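Side-chain contacts in Afp2 (Serratia entomophila, PDB 6RBN), which probably forms, together with related sheath subunits, the contractile sheath around the inner tube of the anti-feeding prophage, a phage-tail-like injection system: residues Trp191-Asn196 and Trp236-Leu241; Asp210-Lys215 and Leu222-Thr227; Gln281-Ala286 and Gly327-Lys332. All coordinates share one frame; numbering follows the deposited sequence.

Overall arrangement
Interactions 1 and 2 both belong to the subtilisin-like region of the sheath protein and touch: N223 and M224 meet R239 and W236, and the centres lie about 13 Å apart. Interaction 1 is a surface contact between two loops, made by alanines and an asparagine at a tryptophan edge. Interaction 2, partly buried, joins a helix to a short strand and the residues before it, and mixes methionine packing with a salt bridge. Interaction 3, about 33 Å from interaction 1 between centres, is buried and purely apolar, joining a helix to a strand in the C-terminal domain. The chemistry thus changes with the place in the fold.

Interaction 1 of 3, residues Trp191-Asn196 and Trp236-Leu241; sequences WKAPAN and WGARTL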
loop_
_atom_site.group_PDB
_atom_site.type_symbol
_atom_site.label_atom_id
_atom_site.label_comp_id
_atom_site.label_asym_id
_atom_site.label_seq_id
_atom_site.Cartn_x
_atom_site.Cartn_y
_atom_site.Cartn_z
ATOM N N TRP C 191 -79.931 16.830 12.092
ATOM C CA TRP C 191 -80.456 15.680 11.372
ATOM C C TRP C 191 -81.653 15.039 12.055
ATOM O O TRP C 191 -82.174 14.043 11.547
ATOM C CB TRP C 191 -79.352 14.639 11.187
ATOM C CG TRP C 191 -78.735 14.191 12.467
ATOM C CD1 TRP C 191 -79.122 13.140 13.239
ATOM C CD2 TRP C 191 -77.621 14.787 13.131
ATOM N NE1 TRP C 191 -78.314 13.041 14.342
ATOM C CE2 TRP C 191 -77.384 14.045 14.299
ATOM C CE3 TRP C 191 -76.797 15.883 12.851
ATOM C CZ2 TRP C 191 -76.361 14.356 15.185
ATOM C CZ3 TRP C 191 -75.783 16.188 13.729
ATOM C CH2 TRP C 191 -75.572 15.429 14.883
ATOM N N LYS C 192 -82.099 15.574 13.184
ATOM C CA LYS C 192 -83.256 15.053 13.891
ATOM C C LYS C 192 -84.431 15.999 13.678
ATOM O O LYS C 192 -84.250 17.209 13.526
ATOM C CB LYS C 192 -82.940 14.871 15.383
ATOM C CG LYS C 192 -83.943 14.032 16.169
ATOM C CD LYS C 192 -84.908 14.891 16.950
ATOM C CE LYS C 192 -85.873 14.050 17.747
ATOM N NZ LYS C 192 -86.772 13.289 16.848
ATOM N N ALA C 193 -85.634 15.432 13.649
ATOM C CA ALA C 193 -86.818 16.202 13.298
ATOM C C ALA C 193 -87.209 17.155 14.423
ATOM O O ALA C 193 -87.187 16.777 15.594
ATOM C CB ALA C 193 -87.984 15.271 12.982
ATOM N N PRO C 194 -87.612 18.383 14.096
ATOM C CA PRO C 194 -88.042 19.335 15.126
ATOM C C PRO C 194 -89.424 19.077 15.705
ATOM O O PRO C 194 -89.958 19.966 16.370
ATOM C CB PRO C 194 -88.029 20.674 14.373
ATOM C CG PRO C 194 -87.157 20.457 13.198
ATOM C CD PRO C 194 -87.391 19.044 12.802
ATOM N N ALA C 195 -90.020 17.903 15.491
ATOM C CA ALA C 195 -91.428 17.690 15.796
ATOM C C ALA C 195 -91.711 17.547 17.288
ATOM O O ALA C 195 -92.308 18.443 17.888
ATOM C CB ALA C 195 -91.934 16.455 15.054
ATOM N N ASN C 196 -91.231 16.483 17.926
ATOM C CA ASN C 196 -91.642 16.180 19.296
ATOM C C ASN C 196 -90.954 17.037 20.357
ATOM O O ASN C 196 -91.002 16.676 21.536
ATOM C CB ASN C 196 -91.414 14.703 19.609
ATOM C CG ASN C 196 -92.483 13.818 19.028
ATOM O OD1 ASN C 196 -93.664 14.132 19.106
ATOM N ND2 ASN C 196 -92.076 12.704 18.438
ATOM N N TRP C 236 -96.252 19.154 14.912
ATOM C CA TRP C 236 -96.606 17.780 14.563
ATOM C C TRP C 236 -96.575 17.652 13.045
ATOM O O TRP C 236 -97.547 17.983 12.362
ATOM C CB TRP C 236 -97.968 17.418 15.139
ATOM C CG TRP C 236 -98.278 15.965 15.116
ATOM C CD1 TRP C 236 -99.134 15.321 14.281
ATOM C CD2 TRP C 236 -97.736 14.968 15.982
ATOM N NE1 TRP C 236 -99.161 13.982 14.571
ATOM C CE2 TRP C 236 -98.307 13.739 15.612
ATOM C CE3 TRP C 236 -96.817 14.994 17.035
ATOM C CZ2 TRP C 236 -97.992 12.549 16.258
ATOM C CZ3 TRP C 236 -96.508 13.814 17.670
ATOM C CH2 TRP C 236 -97.094 12.607 17.282
ATOM N N GLY C 237 -95.455 17.169 12.527
ATOM C CA GLY C 237 -95.239 17.074 11.094
ATOM C C GLY C 237 -93.850 17.594 10.793
ATOM O O GLY C 237 -93.358 18.530 11.424
ATOM N N ALA C 238 -93.200 16.970 9.810
ATOM C CA ALA C 238 -91.829 17.349 9.493
ATOM C C ALA C 238 -91.551 17.380 7.996
ATOM O O ALA C 238 -90.410 17.149 7.594
ATOM C CB ALA C 238 -90.837 16.401 10.170
ATOM N N ARG C 239 -92.545 17.666 7.166
ATOM C CA ARG C 239 -92.405 17.621 5.719
ATOM C C ARG C 239 -92.213 19.018 5.132
ATOM O O ARG C 239 -92.545 20.032 5.747
ATOM C CB ARG C 239 -93.627 16.946 5.103
ATOM C CG ARG C 239 -93.677 15.448 5.268
ATOM C CD ARG C 239 -95.051 14.942 4.911
ATOM N NE ARG C 239 -95.177 13.496 5.043
ATOM C CZ ARG C 239 -95.232 12.653 4.022
ATOM N NH1 ARG C 239 -95.241 13.117 2.783
ATOM N NH2 ARG C 239 -95.336 11.353 4.240
ATOM N N THR C 240 -91.683 19.054 3.913
ATOM C CA THR C 240 -91.426 20.286 3.176
ATOM C C THR C 240 -92.523 20.504 2.136
ATOM O O THR C 240 -93.489 19.745 2.048
ATOM C CB THR C 240 -90.053 20.257 2.498
ATOM O OG1 THR C 240 -89.992 19.159 1.580
ATOM C CG2 THR C 240 -88.947 20.116 3.510
ATOM N N LEU C 241 -92.352 21.550 1.331
ATOM C CA LEU C 241 -93.305 21.890 0.283
ATOM C C LEU C 241 -93.157 21.037 -0.968
ATOM O O LEU C 241 -94.017 21.117 -1.851
ATOM C CB LEU C 241 -93.168 23.366 -0.084
ATOM C CG LEU C 241 -93.666 24.355 0.962
ATOM C CD1 LEU C 241 -93.230 25.763 0.640
ATOM C CD2 LEU C 241 -95.162 24.284 0.990
#
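N196 and W236 lie side by side with their side chains pointing the same way, and the carboxamide comes to the edge of the indole instead of over its face. OD1 of N196 sits near the ring plane, 3.2 Å from CZ3 of W236, with the amide and ring planes turned 57° apart. The Cβ of W236 starts away from the opposing loop, yet with CG anti to the backbone nitrogen (chi1 -166°) the six-membered part of the indole swings back alongside the asparagine. The edge-on geometry is compatible with a carbonyl oxygen facing the C-H rim, although at 2.80 Å the two ends of an amide are hard to tell apart. Elsewhere the same indole takes part in a cation-pi interaction with R226 and meets the ring of F228.

Both segments are irregular loops of the subtilisin-like region of the phage tail sheath family. Segment 191-196 follows helix 173-187, whereas the other loop leaves strand 234-235 on the way to helix 250-267. They run past each other with small side chains between them. The methyl groups of A193 and A238 both lean into the gap and meet, CB to CB at 4.2 Å, and both also rest on P251 of helix 250-267. Two residues on, the Cβ of A195 also turns toward the other segment, its CB 4.4 Å from the N of G237. The reason for glycine at G237 is local: with its positive phi (134°) and the psi that goes with it, a Cβ would be jammed against the carbonyl oxygen of W236. P194 packs against I181 and T184 of helix 173-187.

Interaction 2 of 3, residues Asp210-Lys215 and Leu222-Thr227; sequences DDFQGK and LNMIRT
Q213 and M224 bury the most surface here, their side chains sliding past each other in opposite directions. Q213 reaches out from helix 210-216 as an extended chain, CG anti to the backbone nitrogen (chi1 -174°), and lays its amide beside the base of the methionine: CD of Q213 is 3.6 Å from CB of M224. M224, by contrast, is bent at chi2 and chi3, which brings its SD to 3.6 Å from CG of Q213 and carries the terminal methyl beyond it toward F212. There CE of M224 lies 4.1 Å from CE2 of F212.

R226 is third in buried area. Its CD lies 3.6 Å from OE1 of Q213, and that oxygen stands near the guanidinium plane at its edge. The charged end goes on to D210 at the start of the helix, forming a salt bridge from NH1 of R226 to OD1 of D210; the modelled 2.4 Å is too short to be trusted at this resolution. The carboxylate and guanidinium planes are 74° apart, so the pair does not adopt the flat, two-pronged form. The helix packs on strand 225-226, which pairs antiparallel with 234-235, and on the residues leading into it. Y7 and P8 of a neighbouring Afp2 subunit pack on D210 and Q213.

Q213 packs methylenes and amide on M224 while NE2 makes a weak hydrogen bond to the W236 carbonyl. Apolar packing and the ion pair meet at Q213, whose OE1 touches both M224 and R226, and the D210 charge would probably be further stabilised by the helix start.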
loop_
_atom_site.group_PDB
_atom_site.type_symbol
_atom_site.label_atom_id
_atom_site.label_comp_id
_atom_site.label_asym_id
_atom_site.label_seq_id
_atom_site.Cartn_x
_atom_site.Cartn_y
_atom_site.Cartn_z
ATOM N N ASP C 210 -106.831 14.436 14.197
ATOM C CA ASP C 210 -106.030 13.643 13.275
ATOM C C ASP C 210 -106.632 13.606 11.879
ATOM O O ASP C 210 -105.895 13.589 10.890
ATOM C CB ASP C 210 -105.881 12.217 13.804
ATOM C CG ASP C 210 -104.927 12.125 14.968
ATOM O OD1 ASP C 210 -103.980 12.932 15.018
ATOM O OD2 ASP C 210 -105.117 11.240 15.826
ATOM N N ASP C 211 -107.961 13.590 11.777
ATOM C CA ASP C 211 -108.603 13.475 10.474
ATOM C C ASP C 211 -108.516 14.764 9.670
ATOM O O ASP C 211 -108.685 14.729 8.448
ATOM C CB ASP C 211 -110.061 13.058 10.648
ATOM C CG ASP C 211 -110.201 11.643 11.173
ATOM O OD1 ASP C 211 -109.298 10.821 10.911
ATOM O OD2 ASP C 211 -111.211 11.351 11.846
ATOM N N PHE C 212 -108.257 15.894 10.325
ATOM C CA PHE C 212 -108.020 17.138 9.604
ATOM C C PHE C 212 -106.623 17.172 9.001
ATOM O O PHE C 212 -106.449 17.607 7.859
ATOM C CB PHE C 212 -108.223 18.328 10.537
ATOM C CG PHE C 212 -107.998 19.656 9.880
ATOM C CD1 PHE C 212 -108.934 20.177 9.009
ATOM C CD2 PHE C 212 -106.850 20.385 10.138
ATOM C CE1 PHE C 212 -108.725 21.397 8.406
ATOM C CE2 PHE C 212 -106.636 21.601 9.539
ATOM C CZ PHE C 212 -107.574 22.108 8.675
ATOM N N GLN C 213 -105.618 16.723 9.754
ATOM C CA GLN C 213 -104.242 16.736 9.275
ATOM C C GLN C 213 -104.005 15.701 8.181
ATOM O O GLN C 213 -103.113 15.889 7.348
ATOM C CB GLN C 213 -103.297 16.513 10.460
ATOM C CG GLN C 213 -101.814 16.642 10.158
ATOM C CD GLN C 213 -100.966 16.572 11.397
ATOM O OE1 GLN C 213 -101.477 16.403 12.499
ATOM N NE2 GLN C 213 -99.660 16.705 11.227
ATOM N N GLY C 214 -104.813 14.638 8.138
ATOM C CA GLY C 214 -104.647 13.598 7.139
ATOM C C GLY C 214 -104.896 14.045 5.714
ATOM O O GLY C 214 -104.377 13.421 4.783
ATOM N N LYS C 215 -105.672 15.111 5.521
ATOM C CA LYS C 215 -105.849 15.658 4.183
ATOM C C LYS C 215 -104.655 16.493 3.751
ATOM O O LYS C 215 -104.397 16.621 2.549
ATOM C CB LYS C 215 -107.114 16.515 4.120
ATOM C CG LYS C 215 -108.407 15.748 4.301
ATOM C CD LYS C 215 -109.618 16.646 4.074
ATOM C CE LYS C 215 -110.175 17.197 5.380
ATOM N NZ LYS C 215 -109.346 18.296 5.942
ATOM N N LEU C 222 -99.057 21.091 5.372
ATOM C CA LEU C 222 -99.288 22.144 6.361
ATOM C C LEU C 222 -98.522 22.047 7.673
ATOM O O LEU C 222 -98.301 23.098 8.276
ATOM C CB LEU C 222 -100.775 22.271 6.727
ATOM C CG LEU C 222 -101.658 23.203 5.915
ATOM C CD1 LEU C 222 -103.052 23.210 6.482
ATOM C CD2 LEU C 222 -101.095 24.582 6.023
ATOM N N ASN C 223 -98.139 20.851 8.141
ATOM C CA ASN C 223 -97.287 20.663 9.337
ATOM C C ASN C 223 -97.900 21.268 10.603
ATOM O O ASN C 223 -97.427 22.279 11.123
ATOM C CB ASN C 223 -95.872 21.209 9.118
ATOM C CG ASN C 223 -95.051 20.343 8.205
ATOM O OD1 ASN C 223 -95.092 19.121 8.291
ATOM N ND2 ASN C 223 -94.287 20.971 7.325
ATOM N N MET C 224 -98.985 20.652 11.074
ATOM C CA MET C 224 -99.750 21.053 12.256
ATOM C C MET C 224 -98.959 21.327 13.531
ATOM O O MET C 224 -97.875 20.777 13.739
ATOM C CB MET C 224 -100.773 19.970 12.573
ATOM C CG MET C 224 -102.085 20.101 11.859
ATOM S SD MET C 224 -102.024 20.248 10.080
ATOM C CE MET C 224 -102.601 21.918 9.934
ATOM N N ILE C 225 -99.511 22.185 14.383
ATOM C CA ILE C 225 -98.998 22.465 15.719
ATOM C C ILE C 225 -100.087 22.045 16.691
ATOM O O ILE C 225 -101.139 22.691 16.771
ATOM C CB ILE C 225 -98.640 23.944 15.902
ATOM C CG1 ILE C 225 -97.528 24.348 14.938
ATOM C CG2 ILE C 225 -98.232 24.223 17.333
ATOM C CD1 ILE C 225 -97.271 25.824 14.907
ATOM N N ARG C 226 -99.849 20.966 17.426
ATOM C CA ARG C 226 -100.880 20.336 18.234
ATOM C C ARG C 226 -100.409 20.229 19.674
ATOM O O ARG C 226 -99.215 20.266 19.964
ATOM C CB ARG C 226 -101.228 18.953 17.682
ATOM C CG ARG C 226 -101.890 18.985 16.329
ATOM C CD ARG C 226 -102.104 17.586 15.818
ATOM N NE ARG C 226 -102.961 16.832 16.719
ATOM C CZ ARG C 226 -103.194 15.533 16.603
ATOM N NH1 ARG C 226 -102.641 14.849 15.616
ATOM N NH2 ARG C 226 -103.982 14.920 17.471
ATOM N N THR C 227 -101.359 20.076 20.588
ATOM C CA THR C 227 -101.050 19.881 21.996
ATOM C C THR C 227 -101.409 18.458 22.406
ATOM O O THR C 227 -102.374 17.878 21.897
ATOM C CB THR C 227 -101.764 20.914 22.876
ATOM O OG1 THR C 227 -101.417 20.701 24.248
ATOM C CG2 THR C 227 -103.277 20.873 22.704
#

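Interaction 3 of 3, residues Gln281-Ala286 and Gly327-Lys332; sequences QRVKAA and GKMIIK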
loop_
_atom_site.group_PDB
_atom_site.type_symbol
_atom_site.label_atom_id
_atom_site.label_comp_id
_atom_site.label_asym_id
_atom_site.label_seq_id
_atom_site.Cartn_x
_atom_site.Cartn_y
_atom_site.Cartn_z
ATOM N N GLN C 281 -55.783 16.594 -3.404
ATOM C CA GLN C 281 -55.666 15.648 -2.304
ATOM C C GLN C 281 -55.917 16.318 -0.967
ATOM O O GLN C 281 -56.425 15.682 -0.041
ATOM C CB GLN C 281 -54.284 15.004 -2.308
ATOM C CG GLN C 281 -54.020 14.139 -3.502
ATOM C CD GLN C 281 -54.982 12.987 -3.592
ATOM O OE1 GLN C 281 -55.811 12.924 -4.495
ATOM N NE2 GLN C 281 -54.895 12.077 -2.638
ATOM N N ARG C 282 -55.564 17.595 -0.846
ATOM C CA ARG C 282 -55.770 18.296 0.413
ATOM C C ARG C 282 -57.211 18.765 0.547
ATOM O O ARG C 282 -57.695 18.975 1.664
ATOM C CB ARG C 282 -54.775 19.452 0.517
ATOM C CG ARG C 282 -54.671 20.077 1.889
ATOM C CD ARG C 282 -53.555 21.088 1.967
ATOM N NE ARG C 282 -53.800 22.249 1.129
ATOM C CZ ARG C 282 -52.920 23.223 0.942
ATOM N NH1 ARG C 282 -51.742 23.180 1.543
ATOM N NH2 ARG C 282 -53.222 24.245 0.159
ATOM N N VAL C 283 -57.924 18.894 -0.568
ATOM C CA VAL C 283 -59.346 19.211 -0.510
ATOM C C VAL C 283 -60.154 17.989 -0.096
ATOM O O VAL C 283 -60.969 18.058 0.830
ATOM C CB VAL C 283 -59.826 19.780 -1.856
ATOM C CG1 VAL C 283 -61.327 19.868 -1.886
ATOM C CG2 VAL C 283 -59.254 21.159 -2.061
ATOM N N LYS C 284 -59.933 16.847 -0.749
ATOM C CA LYS C 284 -60.772 15.685 -0.485
ATOM C C LYS C 284 -60.453 15.004 0.837
ATOM O O LYS C 284 -61.223 14.143 1.265
ATOM C CB LYS C 284 -60.658 14.652 -1.603
ATOM C CG LYS C 284 -59.391 13.842 -1.585
ATOM C CD LYS C 284 -59.397 12.834 -2.713
ATOM C CE LYS C 284 -60.450 11.770 -2.485
ATOM N NZ LYS C 284 -60.147 10.941 -1.296
ATOM N N ALA C 285 -59.349 15.354 1.486
ATOM C CA ALA C 285 -59.094 14.871 2.831
ATOM C C ALA C 285 -59.599 15.824 3.897
ATOM O O ALA C 285 -59.781 15.408 5.046
ATOM C CB ALA C 285 -57.605 14.628 3.033
ATOM N N ALA C 286 -59.827 17.088 3.543
ATOM C CA ALA C 286 -60.526 18.004 4.428
ATOM C C ALA C 286 -62.017 17.724 4.470
ATOM O O ALA C 286 -62.683 18.129 5.426
ATOM C CB ALA C 286 -60.287 19.447 3.990
ATOM N N GLY C 327 -59.554 27.568 -14.080
ATOM C CA GLY C 327 -59.468 27.779 -12.652
ATOM C C GLY C 327 -60.442 26.972 -11.831
ATOM O O GLY C 327 -60.557 27.221 -10.626
ATOM N N LYS C 328 -61.138 26.016 -12.434
ATOM C CA LYS C 328 -62.184 25.270 -11.754
ATOM C C LYS C 328 -61.625 24.023 -11.091
ATOM O O LYS C 328 -60.750 23.347 -11.636
ATOM C CB LYS C 328 -63.288 24.876 -12.733
ATOM C CG LYS C 328 -64.089 26.036 -13.265
ATOM C CD LYS C 328 -65.154 25.551 -14.219
ATOM C CE LYS C 328 -65.940 26.708 -14.791
ATOM N NZ LYS C 328 -66.967 26.247 -15.758
ATOM N N MET C 329 -62.142 23.726 -9.904
ATOM C CA MET C 329 -61.820 22.515 -9.162
ATOM C C MET C 329 -63.142 21.840 -8.842
ATOM O O MET C 329 -63.903 22.334 -8.007
ATOM C CB MET C 329 -61.057 22.841 -7.882
ATOM C CG MET C 329 -60.579 21.638 -7.112
ATOM S SD MET C 329 -59.874 22.134 -5.538
ATOM C CE MET C 329 -58.401 22.981 -6.075
ATOM N N ILE C 330 -63.428 20.725 -9.499
ATOM C CA ILE C 330 -64.726 20.081 -9.375
ATOM C C ILE C 330 -64.586 18.862 -8.481
ATOM O O ILE C 330 -63.879 17.905 -8.810
ATOM C CB ILE C 330 -65.307 19.708 -10.741
ATOM C CG1 ILE C 330 -65.597 20.976 -11.533
ATOM C CG2 ILE C 330 -66.571 18.911 -10.566
ATOM C CD1 ILE C 330 -66.022 20.719 -12.931
ATOM N N ILE C 331 -65.257 18.912 -7.343
ATOM C CA ILE C 331 -65.411 17.769 -6.461
ATOM C C ILE C 331 -66.788 17.190 -6.755
ATOM O O ILE C 331 -67.626 17.843 -7.376
ATOM C CB ILE C 331 -65.284 18.201 -4.983
ATOM C CG1 ILE C 331 -64.183 19.247 -4.808
ATOM C CG2 ILE C 331 -64.922 17.032 -4.078
ATOM C CD1 ILE C 331 -62.788 18.781 -5.114
ATOM N N LYS C 332 -67.033 15.947 -6.350
ATOM C CA LYS C 332 -68.410 15.501 -6.205
ATOM C C LYS C 332 -68.526 14.581 -5.002
ATOM O O LYS C 332 -67.720 13.665 -4.820
ATOM C CB LYS C 332 -68.961 14.843 -7.478
ATOM C CG LYS C 332 -68.289 13.615 -8.003
ATOM C CD LYS C 332 -69.079 13.138 -9.202
ATOM C CE LYS C 332 -68.964 14.122 -10.352
ATOM N NZ LYS C 332 -69.660 13.644 -11.575
#
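NZ of K284, one residue after the V283 that packs on M329 and I331, has two partners: a hydrogen bond to OE1 of Q147 in the chain of Afp1 and a long, weak ion pair with OD2 of D288. Those polar ties lie apart from the packing with strand 328-335; between helix 277-295 and that strand the contact is apolar, and V283 makes the side-chain contacts on the helix side.

Its two methyls divide the work. CG1, placed anti to the backbone nitrogen (chi1 169°), meets the end of I331, with CD1 of I331 at 3.7 Å from CG1 of V283. CG2 turns instead to the thioether, with SD of M329 at 3.7 Å from CG2 of V283. M329 comes in as an extended chain through chi1 and chi2 and bends only at chi3 (-68°), so the sulfur flanks the valine while the methyl turns aside; the two side chains slide past each other in opposite directions. I331 crosses the valine at a slant and touches chiefly with its δ-methyl, its CG1 lying further off, 4.1 Å from CG1 of V283.

M329 and I331 are two residues apart and send their Cβ atoms to the same side, as alternation along an extended strand predicts. The strand begins just after G327, where a Schellman motif closes the preceding helix. Beyond this chain, K328, M329 and I330 pair in a parallel ladder with a strand of Afp3, so the sheet of the sheath C-terminal domain continues into a neighbour.

With all three touching residues buried, the hold between helix and strand rests on shape and hydrophobic burial; some flanking polar groups, such as NZ of K284, reach other chains, while others, such as R282 with E273, pair within this one.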